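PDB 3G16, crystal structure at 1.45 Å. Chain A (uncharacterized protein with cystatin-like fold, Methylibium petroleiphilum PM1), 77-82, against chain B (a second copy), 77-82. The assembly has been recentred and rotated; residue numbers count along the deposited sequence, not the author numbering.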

ATOM      1  N   ALA A  77      -3.274  10.056   1.877  1.00 15.33           N
ATOM      2  CA  ALA A  77      -2.551  10.326   0.629  1.00 16.44           C
ATOM      3  C   ALA A  77      -3.310   9.636  -0.459  1.00 15.83           C
ATOM      4  O   ALA A  77      -3.903   8.578  -0.241  1.00 15.36           O
ATOM      5  CB  ALA A  77      -1.067   9.842   0.683  1.00 17.45           C
ATOM      6  N   LEU A  78      -3.306  10.201  -1.648  1.00 16.02           N
ATOM      7  CA  LEU A  78      -4.061   9.664  -2.765  1.00 16.49           C
ATOM      8  C   LEU A  78      -3.205   9.762  -4.021  1.00 17.95           C
ATOM      9  O   LEU A  78      -2.817  10.869  -4.413  1.00 19.03           O
ATOM     10  CB  LEU A  78      -5.384  10.432  -2.901  1.00 17.41           C
ATOM     11  CG  LEU A  78      -6.294  10.037  -4.024  1.00 18.52           C
ATOM     12  CD1 LEU A  78      -6.579   8.503  -4.061  1.00 18.98           C
ATOM     13  CD2 LEU A  78      -7.579  10.886  -3.870  1.00 20.15           C
ATOM     14  N   VAL A  79      -2.879   8.636  -4.634  1.00 15.37           N
ATOM     15  CA  VAL A  79      -2.017   8.549  -5.799  1.00 15.64           C
ATOM     16  C   VAL A  79      -2.874   8.015  -6.932  1.00 16.86           C
ATOM     17  O   VAL A  79      -3.458   6.954  -6.801  1.00 16.56           O
ATOM     18  CB  VAL A  79      -0.877   7.541  -5.539  1.00 16.05           C
ATOM     19  CG1 VAL A  79       0.077   7.438  -6.710  1.00 16.44           C
ATOM     20  CG2 VAL A  79      -0.089   7.938  -4.258  1.00 18.62           C
ATOM     21  N   ILE A  80      -3.036   8.784  -7.997  1.00 17.28           N
ATOM     22  CA  ILE A  80      -3.919   8.412  -9.094  1.00 17.12           C
ATOM     23  C   ILE A  80      -3.167   8.321 -10.410  1.00 15.47           C
ATOM     24  O   ILE A  80      -2.459   9.253 -10.807  1.00 17.56           O
ATOM     25  CB  ILE A  80      -5.133   9.370  -9.218  1.00 18.43           C
ATOM     26  CG1 ILE A  80      -5.936   9.379  -7.921  1.00 20.68           C
ATOM     27  CG2 ILE A  80      -5.991   8.952 -10.453  1.00 19.94           C
ATOM     28  CD1 ILE A  80      -6.926  10.526  -7.867  1.00 23.18           C
ATOM     29  N   ASP A  81      -3.321   7.177 -11.068  1.00 14.84           N
ATOM     30  CA  ASP A  81      -2.591   6.869 -12.316  1.00 14.62           C
ATOM     31  C   ASP A  81      -3.590   6.710 -13.482  1.00 14.73           C
ATOM     32  O   ASP A  81      -4.211   5.646 -13.666  1.00 15.79           O
ATOM     33  CB  ASP A  81      -1.744   5.611 -12.114  1.00 15.78           C
ATOM     34  CG  ASP A  81      -0.781   5.334 -13.246  1.00 15.89           C
ATOM     35  OD1 ASP A  81      -0.991   5.791 -14.381  1.00 17.27           O
ATOM     36  OD2 ASP A  81       0.202   4.628 -12.991  1.00 17.11           O
ATOM     37  N   ALA A  82      -3.718   7.770 -14.296  1.00 13.96           N
ATOM     38  CA  ALA A  82      -4.622   7.682 -15.440  1.00 15.05           C
ATOM     39  C   ALA A  82      -4.099   6.778 -16.564  1.00 15.24           C
ATOM     40  O   ALA A  82      -4.858   6.377 -17.423  1.00 16.48           O
ATOM     41  CB  ALA A  82      -4.942   9.057 -15.975  1.00 16.28           C
TER
ATOM     42  N   ALA B  77       2.841  -4.375  -8.786  1.00 15.99           N
ATOM     43  CA  ALA B  77       1.971  -3.354  -9.362  1.00 16.11           C
ATOM     44  C   ALA B  77       2.665  -2.017  -9.136  1.00 17.00           C
ATOM     45  O   ALA B  77       3.362  -1.831  -8.162  1.00 16.57           O
ATOM     46  CB  ALA B  77       0.582  -3.341  -8.703  1.00 18.94           C
ATOM     47  N   LEU B  78       2.432  -1.074 -10.033  1.00 17.26           N
ATOM     48  CA  LEU B  78       3.110   0.209  -9.980  1.00 17.46           C
ATOM     49  C   LEU B  78       2.117   1.297 -10.395  1.00 17.26           C
ATOM     50  O   LEU B  78       1.629   1.277 -11.522  1.00 18.11           O
ATOM     51  CB  LEU B  78       4.323   0.124 -10.910  1.00 19.41           C
ATOM     52  CG  LEU B  78       5.185   1.327 -11.016  1.00 19.13           C
ATOM     53  CD1 LEU B  78       5.660   1.849  -9.622  1.00 19.19           C
ATOM     54  CD2 LEU B  78       6.420   1.019 -11.942  1.00 19.61           C
ATOM     55  N   VAL B  79       1.806   2.184  -9.458  1.00 16.22           N
ATOM     56  CA  VAL B  79       0.814   3.259  -9.615  1.00 16.06           C
ATOM     57  C   VAL B  79       1.599   4.569  -9.544  1.00 16.48           C
ATOM     58  O   VAL B  79       2.222   4.846  -8.504  1.00 17.87           O
ATOM     59  CB  VAL B  79      -0.212   3.211  -8.475  1.00 15.38           C
ATOM     60  CG1 VAL B  79      -1.276   4.268  -8.689  1.00 16.70           C
ATOM     61  CG2 VAL B  79      -0.930   1.811  -8.432  1.00 17.80           C
ATOM     62  N   ILE B  80       1.602   5.334 -10.627  1.00 15.84           N
ATOM     63  CA  ILE B  80       2.439   6.526 -10.675  1.00 16.32           C
ATOM     64  C   ILE B  80       1.579   7.739 -11.013  1.00 16.78           C
ATOM     65  O   ILE B  80       0.865   7.741 -12.023  1.00 16.28           O
ATOM     66  CB  ILE B  80       3.575   6.375 -11.714  1.00 16.83           C
ATOM     67  CG1 ILE B  80       4.446   5.149 -11.384  1.00 18.01           C
ATOM     68  CG2 ILE B  80       4.369   7.678 -11.835  1.00 16.98           C
ATOM     69  CD1 ILE B  80       5.482   4.866 -12.411  1.00 19.18           C
ATOM     70  N   ASP B  81       1.671   8.768 -10.178  1.00 15.96           N
ATOM     71  CA  ASP B  81       0.899  10.000 -10.332  1.00 16.87           C
ATOM     72  C   ASP B  81       1.816  11.148 -10.745  1.00 17.99           C
ATOM     73  O   ASP B  81       2.484  11.753  -9.899  1.00 18.75           O
ATOM     74  CB  ASP B  81       0.190  10.317  -9.027  1.00 16.21           C
ATOM     75  CG  ASP B  81      -0.874  11.380  -9.169  1.00 18.00           C
ATOM     76  OD1 ASP B  81      -0.717  12.260 -10.060  1.00 18.17           O
ATOM     77  OD2 ASP B  81      -1.846  11.351  -8.375  1.00 18.28           O
ATOM     78  N   ALA B  82       1.796  11.472 -12.033  1.00 19.23           N
ATOM     79  CA  ALA B  82       2.644  12.520 -12.573  1.00 20.35           C
ATOM     80  C   ALA B  82       2.180  13.899 -12.151  1.00 21.50           C
ATOM     81  O   ALA B  82       2.983  14.839 -12.224  1.00 23.59           O
ATOM     82  CB  ALA B  82       2.761  12.413 -14.103  1.00 22.31           C
TER

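What fastens two strands that cross almost at right angles? With 97° between their N-to-C directions and an axial closest approach of 4.9 Å, the two 77-81 strands cannot pair backbone to backbone along their length as neighbours in a sheet do. Instead, each lends the other a carboxylate. I80(A) N donates to D81(B) OD2 at 2.9 Å, and I80(B) N donates to D81(A) OD2 at 2.8 Å; with N-H...O angles of 169° and 172°, both hydrogen bonds are nearly straight. The pair is reciprocal, as expected where two copies of one chain meet through the same residues.

How do D81(A) and D81(B) reach across? In both chains the CA-to-CB bond points toward the other strand, and a t rotamer at chi1 (-170° in A, -167° in B) places OD2 within hydrogen-bonding distance of the partner's I80 amide N. Aspartate suits the position because its short side chain carries an acceptor to a main-chain NH while the two CA atoms of D81(A) and D81(B) lie just 5.1 Å apart. Both residues are buried, where a carboxylate needs partners: OD2 of each has a hydrogen bond elsewhere in the structure, and OD1 of each is hydrogen-bonded to a residue just outside one of the stretches.

What do the carbonyl groups do at the crossing? They come close without hydrogen bonding to one another. I80(A) O and I80(B) O are 3.8 Å apart, and I80(A) O also sits 3.3 Å from D81(B) OD2, a pair of acceptors matched by D81(A) OD2 and I80(B) O at the same distance. The same carbonyls also receive CA-H...O contacts, D81(B) CA to I80(A) O at 3.5 Å and D81(A) CA to I80(B) O at 3.6 Å; angles at the hydrogen of 128° and 126° are far from linear.

Which apolar groups pack beside these polar links? V79(A) and V79(B) both serve, each with its CA-to-CB bond directed sideways and its chi1 in t. V79(A) CG1 meets V79(B) CG1 at 4.0 Å, and each CG1 also packs on the opposing aspartate: V79(A) CG1 to D81(B) CB and V79(B) CG1 to D81(A) CB are both 3.7 Å. Valine suits the place because its methyl CG1 is apolar and can pack against both the partner's valine and the aliphatic CB of its aspartate. The CA-to-CB bonds of I80(A) and I80(B) point away overall, and the closest contacts of both residues are made by backbone N and O, although each CB lies near the partner's OD2 (I80(A) CB to D81(B) OD2 3.9 Å, I80(B) CB to D81(A) OD2 4.0 Å). Altogether 319 Å² is buried between the stretches, most of it on D81 and V79 of the two chains, while A77(A), A82(A), A77(B) and A82(B) make no contact.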